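Trypsin/factor XIIA inhibitor (Zea mays, PDB 1BEA) inhibits mammalian trypsin and, selectively, activated Hageman factor (factor XIIa), as a monomeric member of the cereal trypsin/alpha-amylase inhibitor family. Local coordinates at residues W22-R27 with A96-E101; G78-L83 with V90-A95. All coordinates share one frame; numbering follows the deposited sequence.

Interaction 1: residues W22-R27 with A96-E101; sequences WYVTSR and ATLVTE
The end of the L98 side chain, in the loop after helix 88-95, meets helix 18-29 and divides its two methyl groups between Y23 and V24. CD1 approaches the phenol ring of Y23 obliquely, 4.0 Å from CE2, while CD2 meets CG2 of V24 at 4.0 Å. The leucine thus sits across two consecutive residues of one helix turn, with its backbone held well back: the CA atoms of V24 and L98 are 9.1 Å apart. At its off-staggered torsions (chi1 -95°, chi2 9°) the forked end is turned so that one methyl faces each partner. Y23 and L98 lie alongside one another, heading opposite ways. The tyrosine has CG anti to the backbone N (chi1 171°), an orientation that carries the ring out beside the leucine and its OH on to a hydrogen bond with E103. Its ring also packs edge-to-face with F94, and L40 and K41 of helix 37-49 touch the same side chain. All three residues are buried, and the two segments meet through carbon atoms alone; the phenol OH finds its partner in E103. The arrangement is a hydrophobic core contact of the disulfide-linked all-alpha fold of the prolamin clan, here with long connecting loops, in which the loop following helix 88-95 closes against helix 18-29.

Interaction 2: residues G78-L83 with V90-A95; sequences GRLEDL and VQRGFA
L80 and Q91 carry most of this contact, their side chains running antiparallel alongside one another. The apolar part belongs to L80, which points toward segment 90-95 of helix 88-95 and lays CD1 against its backbone, 3.7 Å from N of R92. The same methyl touches CB of A95 at 4.1 Å, one turn further along the helix, and lies near CG of R92. With CG beside the backbone N (chi1 -50°), the leucine brings CD1 to the helix surface. Its CB lies near the amide oxygen of Q91, 3.8 Å from OE1.

The polar part is a side-chain-to-backbone bond. Beyond CG the Q91 chain is extended, and NE2 donates to O of E81 at 2.8 Å with an N-H...O angle of 150°. The donor stands above the carbonyl plane, 36° out of it. A water donates both to OE1 of Q91, at 3.0 Å, and to that same E81 O, so amide and carbonyl are joined directly and through solvent. Replacing Q91 by alanine removes the amide, which would probably leave the E81 carbonyl without this donor and the water without one of its acceptors.

Within the loop, NE of R79 forms a salt bridge to OE2 of E81 at 3.0 Å, meeting the carboxylate from above its plane. Around this contact, the side chain of Q91 also touches V24, T25, T28 and C29 of helix 18-29, whereas R92 and A95 lean on M64 of helix 56-65, and R92 makes a salt bridge with D65.

In the fold
The two contacts are neighbours, their centres 10 Å apart, and they touch: CG1 of V24 lies 3.6 Å from O of Q91, and F94 packs on V24 and R27. Along the chain both segments of interaction 2 fall between those of interaction 1, in the order 22-27, 78-83, 90-95, 96-101. Helix 88-95 supplies one side of interaction 2 and runs directly into the loop used by interaction 1, while helix 18-29 receives that loop and also borders Q91. Together they join helix 88-95 and its two flanking loops to helix 18-29; the R34-L35 bond cleaved by target proteases lies between helices 18-29 and 37-49, the L35 side chain about 9 Å from that of Y23.

Interaction 1: residues W22-R27 with A96-E101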
ATOM      1  N   TRP A  22       1.490   2.587  -7.828  1.00 18.02           N
ATOM      2  CA  TRP A  22       1.157   2.712  -9.266  1.00 14.58           C
ATOM      3  C   TRP A  22      -0.102   2.010  -9.678  1.00 22.01           C
ATOM      4  O   TRP A  22      -0.778   2.442 -10.610  1.00 19.09           O
ATOM      5  CB  TRP A  22       2.280   2.132 -10.151  1.00 22.60           C
ATOM      6  CG  TRP A  22       3.517   2.909 -10.098  1.00 17.55           C
ATOM      7  CD1 TRP A  22       4.782   2.415 -10.047  1.00 32.18           C
ATOM      8  CD2 TRP A  22       3.630   4.331  -9.982  1.00 26.50           C
ATOM      9  NE1 TRP A  22       5.681   3.442  -9.894  1.00 25.75           N
ATOM     10  CE2 TRP A  22       5.005   4.630  -9.849  1.00 27.68           C
ATOM     11  CE3 TRP A  22       2.704   5.392  -9.973  1.00 26.72           C
ATOM     12  CZ2 TRP A  22       5.475   5.940  -9.709  1.00 24.13           C
ATOM     13  CZ3 TRP A  22       3.165   6.675  -9.838  1.00 26.85           C
ATOM     14  CH2 TRP A  22       4.543   6.949  -9.706  1.00 32.22           C
ATOM     15  N   TYR A  23      -0.372   0.879  -9.042  1.00 21.02           N
ATOM     16  CA  TYR A  23      -1.598   0.148  -9.327  1.00 24.65           C
ATOM     17  C   TYR A  23      -2.764   1.046  -8.836  1.00 22.97           C
ATOM     18  O   TYR A  23      -3.765   1.211  -9.513  1.00 26.11           O
ATOM     19  CB  TYR A  23      -1.575  -1.194  -8.596  1.00 24.39           C
ATOM     20  CG  TYR A  23      -2.879  -1.958  -8.642  1.00 28.40           C
ATOM     21  CD1 TYR A  23      -3.694  -1.907  -9.770  1.00 31.08           C
ATOM     22  CD2 TYR A  23      -3.283  -2.756  -7.576  1.00 27.39           C
ATOM     23  CE1 TYR A  23      -4.872  -2.628  -9.840  1.00 34.33           C
ATOM     24  CE2 TYR A  23      -4.469  -3.489  -7.637  1.00 25.71           C
ATOM     25  CZ  TYR A  23      -5.258  -3.421  -8.773  1.00 34.46           C
ATOM     26  OH  TYR A  23      -6.452  -4.127  -8.855  1.00 39.95           O
ATOM     27  N   VAL A  24      -2.597   1.657  -7.678  1.00 22.27           N
ATOM     28  CA  VAL A  24      -3.603   2.519  -7.128  1.00 21.03           C
ATOM     29  C   VAL A  24      -3.813   3.784  -7.948  1.00 25.93           C
ATOM     30  O   VAL A  24      -4.958   4.207  -8.116  1.00 27.28           O
ATOM     31  CB  VAL A  24      -3.255   2.933  -5.694  1.00 21.46           C
ATOM     32  CG1 VAL A  24      -4.107   4.098  -5.258  1.00 17.80           C
ATOM     33  CG2 VAL A  24      -3.482   1.764  -4.764  1.00 23.08           C
ATOM     34  N   THR A  25      -2.746   4.410  -8.448  1.00 17.84           N
ATOM     35  CA  THR A  25      -2.921   5.642  -9.237  1.00 21.47           C
ATOM     36  C   THR A  25      -3.458   5.365 -10.654  1.00 28.45           C
ATOM     37  O   THR A  25      -4.077   6.242 -11.315  1.00 26.73           O
ATOM     38  CB  THR A  25      -1.612   6.448  -9.371  1.00 20.12           C
ATOM     39  OG1 THR A  25      -0.589   5.633  -9.955  1.00 15.19           O
ATOM     40  CG2 THR A  25      -1.172   6.920  -8.059  1.00 14.59           C
ATOM     41  N   SER A  26      -3.217   4.145 -11.119  1.00 22.96           N
ATOM     42  CA  SER A  26      -3.666   3.760 -12.426  1.00 29.53           C
ATOM     43  C   SER A  26      -5.159   3.882 -12.408  1.00 32.15           C
ATOM     44  O   SER A  26      -5.741   4.585 -13.238  1.00 36.38           O
ATOM     45  CB  SER A  26      -3.282   2.326 -12.699  1.00 28.94           C
ATOM     46  OG  SER A  26      -1.908   2.257 -12.998  1.00 34.59           O
ATOM     47  N   ARG A  27      -5.758   3.218 -11.421  1.00 32.25           N
ATOM     48  CA  ARG A  27      -7.211   3.198 -11.242  1.00 29.43           C
ATOM     49  C   ARG A  27      -7.891   4.497 -10.822  1.00 25.76           C
ATOM     50  O   ARG A  27      -8.842   4.946 -11.439  1.00 31.64           O
ATOM     51  CB  ARG A  27      -7.594   2.098 -10.259  1.00 30.69           C
ATOM     52  CG  ARG A  27      -9.090   1.994 -10.066  1.00 38.67           C
ATOM     53  CD  ARG A  27      -9.494   0.598  -9.663  1.00 44.91           C
ATOM     54  NE  ARG A  27     -10.943   0.361  -9.529  1.00 51.82           N
ATOM     55  CZ  ARG A  27     -11.862   1.231  -9.094  1.00 54.99           C
ATOM     56  NH1 ARG A  27     -11.553   2.470  -8.731  1.00 55.35           N
ATOM     57  NH2 ARG A  27     -13.127   0.839  -8.996  1.00 62.99           N
ATOM     58  N   ALA A  96      -7.081   0.997   0.504  1.00 28.92           N
ATOM     59  CA  ALA A  96      -7.452   0.234   1.677  1.00 30.32           C
ATOM     60  C   ALA A  96      -8.027  -1.158   1.360  1.00 30.57           C
ATOM     61  O   ALA A  96      -8.047  -2.021   2.232  1.00 36.73           O
ATOM     62  CB  ALA A  96      -8.418   1.052   2.507  1.00 31.82           C
ATOM     63  N   THR A  97      -8.433  -1.398   0.105  1.00 33.97           N
ATOM     64  CA  THR A  97      -9.029  -2.685  -0.313  1.00 28.12           C
ATOM     65  C   THR A  97      -8.048  -3.688  -0.856  1.00 26.28           C
ATOM     66  O   THR A  97      -8.406  -4.801  -1.227  1.00 25.48           O
ATOM     67  CB  THR A  97     -10.119  -2.518  -1.432  1.00 31.01           C
ATOM     68  OG1 THR A  97      -9.502  -2.583  -2.722  1.00 30.33           O
ATOM     69  CG2 THR A  97     -10.825  -1.193  -1.307  1.00 27.71           C
ATOM     70  N   LEU A  98      -6.793  -3.317  -0.893  1.00 27.65           N
ATOM     71  CA  LEU A  98      -5.849  -4.224  -1.500  1.00 28.07           C
ATOM     72  C   LEU A  98      -5.821  -5.627  -0.907  1.00 25.93           C
ATOM     73  O   LEU A  98      -5.774  -6.587  -1.673  1.00 24.63           O
ATOM     74  CB  LEU A  98      -4.455  -3.587  -1.508  1.00 31.99           C
ATOM     75  CG  LEU A  98      -4.053  -2.844  -2.798  1.00 32.11           C
ATOM     76  CD1 LEU A  98      -5.193  -2.675  -3.788  1.00 23.37           C
ATOM     77  CD2 LEU A  98      -3.511  -1.511  -2.393  1.00 28.29           C
ATOM     78  N   VAL A  99      -5.853  -5.774   0.428  1.00 26.30           N
ATOM     79  CA  VAL A  99      -5.818  -7.132   1.020  1.00 30.28           C
ATOM     80  C   VAL A  99      -7.047  -8.000   0.722  1.00 33.42           C
ATOM     81  O   VAL A  99      -6.992  -9.243   0.755  1.00 34.06           O
ATOM     82  CB  VAL A  99      -5.681  -7.112   2.568  1.00 31.93           C
ATOM     83  CG1 VAL A  99      -4.436  -6.386   2.960  1.00 28.57           C
ATOM     84  CG2 VAL A  99      -6.911  -6.471   3.209  1.00 27.04           C
ATOM     85  N   THR A 100      -8.154  -7.326   0.459  1.00 36.18           N
ATOM     86  CA  THR A 100      -9.415  -7.971   0.184  1.00 35.41           C
ATOM     87  C   THR A 100      -9.344  -9.045  -0.850  1.00 35.76           C
ATOM     88  O   THR A 100      -8.517  -8.972  -1.755  1.00 37.11           O
ATOM     89  CB  THR A 100     -10.368  -6.955  -0.276  1.00 34.57           C
ATOM     90  OG1 THR A 100     -10.373  -5.928   0.696  1.00 39.30           O
ATOM     91  CG2 THR A 100     -11.760  -7.534  -0.407  1.00 41.24           C
ATOM     92  N   GLU A 101     -10.229 -10.038  -0.729  1.00 41.68           N
ATOM     93  CA  GLU A 101     -10.293 -11.148  -1.687  1.00 44.81           C
ATOM     94  C   GLU A 101     -10.712 -10.630  -3.058  1.00 39.89           C
ATOM     95  O   GLU A 101     -10.534 -11.309  -4.076  1.00 38.45           O
ATOM     96  CB  GLU A 101     -11.252 -12.236  -1.201  1.00 50.68           C
ATOM     97  CG  GLU A 101     -12.563 -11.728  -0.654  1.00 68.45           C
ATOM     98  CD  GLU A 101     -13.677 -12.784  -0.740  1.00 81.70           C
ATOM     99  OE1 GLU A 101     -13.493 -13.793  -1.471  1.00 86.28           O
ATOM    100  OE2 GLU A 101     -14.735 -12.607  -0.075  1.00 88.68           O
TER

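Interaction 2: residues G78-L83 with V90-A95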
ATOM      1  N   GLY A  78       6.472   6.392   2.209  1.00 30.59           N
ATOM      2  CA  GLY A  78       5.147   6.227   1.648  1.00 21.98           C
ATOM      3  C   GLY A  78       4.257   7.445   1.563  1.00 21.18           C
ATOM      4  O   GLY A  78       4.710   8.563   1.367  1.00 18.58           O
ATOM      5  N   ARG A  79       2.967   7.188   1.684  1.00 16.92           N
ATOM      6  CA  ARG A  79       1.936   8.211   1.618  1.00 20.78           C
ATOM      7  C   ARG A  79       1.517   8.559   0.206  1.00 26.41           C
ATOM      8  O   ARG A  79       2.369   8.786  -0.663  1.00 22.33           O
ATOM      9  CB  ARG A  79       2.371   9.485   2.309  1.00 24.52           C
ATOM     10  CG  ARG A  79       1.270  10.511   2.351  1.00 23.03           C
ATOM     11  CD  ARG A  79       1.511  11.588   3.402  1.00 27.52           C
ATOM     12  NE  ARG A  79       0.478  12.639   3.362  1.00 32.37           N
ATOM     13  CZ  ARG A  79      -0.406  12.883   4.335  1.00 37.86           C
ATOM     14  NH1 ARG A  79      -0.406  12.161   5.454  1.00 37.38           N
ATOM     15  NH2 ARG A  79      -1.314  13.841   4.171  1.00 41.17           N
ATOM     16  N   LEU A  80       0.192   8.599  -0.009  1.00 22.04           N
ATOM     17  CA  LEU A  80      -0.358   8.937  -1.305  1.00 26.37           C
ATOM     18  C   LEU A  80      -0.692  10.406  -1.223  1.00 27.57           C
ATOM     19  O   LEU A  80      -1.432  10.818  -0.332  1.00 33.33           O
ATOM     20  CB  LEU A  80      -1.657   8.182  -1.581  1.00  9.77           C
ATOM     21  CG  LEU A  80      -1.710   6.680  -1.386  1.00 23.14           C
ATOM     22  CD1 LEU A  80      -3.166   6.230  -1.155  1.00 21.47           C
ATOM     23  CD2 LEU A  80      -1.120   6.010  -2.613  1.00 22.39           C
ATOM     24  N   GLU A  81      -0.161  11.183  -2.156  1.00 31.96           N
ATOM     25  CA  GLU A  81      -0.434  12.604  -2.196  1.00 34.08           C
ATOM     26  C   GLU A  81      -1.274  12.975  -3.403  1.00 34.08           C
ATOM     27  O   GLU A  81      -1.582  12.142  -4.244  1.00 31.47           O
ATOM     28  CB  GLU A  81       0.868  13.388  -2.219  1.00 43.17           C
ATOM     29  CG  GLU A  81       1.570  13.407  -0.874  1.00 52.43           C
ATOM     30  CD  GLU A  81       0.663  13.911   0.246  1.00 59.38           C
ATOM     31  OE1 GLU A  81      -0.569  13.672   0.211  1.00 66.03           O
ATOM     32  OE2 GLU A  81       1.187  14.554   1.173  1.00 63.29           O
ATOM     33  N   ASP A  82      -1.634  14.246  -3.492  1.00 33.46           N
ATOM     34  CA  ASP A  82      -2.468  14.692  -4.587  1.00 33.89           C
ATOM     35  C   ASP A  82      -1.747  14.720  -5.909  1.00 31.73           C
ATOM     36  O   ASP A  82      -0.578  15.057  -5.994  1.00 28.93           O
ATOM     37  CB  ASP A  82      -3.009  16.073  -4.281  1.00 39.06           C
ATOM     38  CG  ASP A  82      -4.077  16.050  -3.228  1.00 43.55           C
ATOM     39  OD1 ASP A  82      -3.734  16.157  -2.035  1.00 50.15           O
ATOM     40  OD2 ASP A  82      -5.260  15.918  -3.592  1.00 48.43           O
ATOM     41  N   LEU A  83      -2.478  14.366  -6.944  1.00 32.93           N
ATOM     42  CA  LEU A  83      -1.944  14.368  -8.285  1.00 29.77           C
ATOM     43  C   LEU A  83      -2.917  15.286  -8.998  1.00 33.33           C
ATOM     44  O   LEU A  83      -4.091  15.353  -8.645  1.00 32.31           O
ATOM     45  CB  LEU A  83      -1.966  12.967  -8.857  1.00 24.22           C
ATOM     46  CG  LEU A  83      -0.798  12.158  -8.290  1.00 26.96           C
ATOM     47  CD1 LEU A  83      -0.648  10.837  -9.029  1.00 22.08           C
ATOM     48  CD2 LEU A  83       0.493  12.977  -8.434  1.00 34.54           C
ATOM     49  N   VAL A  90      -9.180  10.219  -2.782  1.00 34.56           N
ATOM     50  CA  VAL A  90      -9.708   9.264  -3.731  1.00 33.24           C
ATOM     51  C   VAL A  90      -8.849   8.013  -3.823  1.00 31.55           C
ATOM     52  O   VAL A  90      -9.367   6.910  -3.917  1.00 25.91           O
ATOM     53  CB  VAL A  90      -9.801   9.852  -5.126  1.00 36.69           C
ATOM     54  CG1 VAL A  90     -10.701   8.971  -5.973  1.00 36.06           C
ATOM     55  CG2 VAL A  90     -10.343  11.284  -5.059  1.00 36.74           C
ATOM     56  N   GLN A  91      -7.530   8.179  -3.803  1.00 28.61           N
ATOM     57  CA  GLN A  91      -6.642   7.029  -3.922  1.00 27.13           C
ATOM     58  C   GLN A  91      -6.638   6.160  -2.656  1.00 22.08           C
ATOM     59  O   GLN A  91      -6.537   4.943  -2.736  1.00 20.93           O
ATOM     60  CB  GLN A  91      -5.239   7.527  -4.245  1.00 30.40           C
ATOM     61  CG  GLN A  91      -5.196   8.713  -5.169  1.00 23.24           C
ATOM     62  CD  GLN A  91      -3.824   9.323  -5.168  1.00 27.14           C
ATOM     63  OE1 GLN A  91      -2.839   8.605  -5.152  1.00 29.49           O
ATOM     64  NE2 GLN A  91      -3.745  10.651  -5.163  1.00 28.15           N
ATOM     65  N   ARG A  92      -6.760   6.807  -1.499  1.00 26.06           N
ATOM     66  CA  ARG A  92      -6.811   6.154  -0.184  1.00 29.08           C
ATOM     67  C   ARG A  92      -7.913   5.096  -0.089  1.00 29.75           C
ATOM     68  O   ARG A  92      -7.697   3.945   0.346  1.00 31.88           O
ATOM     69  CB  ARG A  92      -7.115   7.185   0.883  1.00 28.80           C
ATOM     70  CG  ARG A  92      -5.936   7.725   1.616  1.00 33.88           C
ATOM     71  CD  ARG A  92      -6.411   8.541   2.803  1.00 23.70           C
ATOM     72  NE  ARG A  92      -6.027   7.965   4.090  1.00 29.27           N
ATOM     73  CZ  ARG A  92      -6.813   7.228   4.859  1.00 23.52           C
ATOM     74  NH1 ARG A  92      -8.038   6.941   4.490  1.00 31.06           N
ATOM     75  NH2 ARG A  92      -6.390   6.818   6.029  1.00 23.24           N
ATOM     76  N   GLY A  93      -9.120   5.514  -0.454  1.00 33.47           N
ATOM     77  CA  GLY A  93     -10.241   4.601  -0.421  1.00 28.07           C
ATOM     78  C   GLY A  93      -9.910   3.320  -1.153  1.00 28.21           C
ATOM     79  O   GLY A  93     -10.094   2.230  -0.640  1.00 29.56           O
ATOM     80  N   PHE A  94      -9.378   3.428  -2.359  1.00 27.06           N
ATOM     81  CA  PHE A  94      -9.083   2.223  -3.090  1.00 24.17           C
ATOM     82  C   PHE A  94      -7.908   1.437  -2.544  1.00 22.87           C
ATOM     83  O   PHE A  94      -7.892   0.207  -2.637  1.00 25.43           O
ATOM     84  CB  PHE A  94      -8.811   2.541  -4.544  1.00 25.36           C
ATOM     85  CG  PHE A  94      -8.349   1.350  -5.326  1.00 29.79           C
ATOM     86  CD1 PHE A  94      -9.197   0.247  -5.486  1.00 22.11           C
ATOM     87  CD2 PHE A  94      -7.050   1.291  -5.847  1.00 28.17           C
ATOM     88  CE1 PHE A  94      -8.758  -0.891  -6.144  1.00 25.14           C
ATOM     89  CE2 PHE A  94      -6.601   0.159  -6.507  1.00 21.71           C
ATOM     90  CZ  PHE A  94      -7.451  -0.932  -6.655  1.00 25.76           C
ATOM     91  N   ALA A  95      -6.918   2.136  -1.989  1.00 19.63           N
ATOM     92  CA  ALA A  95      -5.732   1.454  -1.455  1.00 24.21           C
ATOM     93  C   ALA A  95      -6.082   0.580  -0.264  1.00 26.10           C
ATOM     94  O   ALA A  95      -5.460  -0.447  -0.032  1.00 28.80           O
ATOM     95  CB  ALA A  95      -4.672   2.469  -1.031  1.00 18.96           C
TER
HETATM   96  O   HOH W   1      -0.028   9.381  -4.337  1.00 68.07           O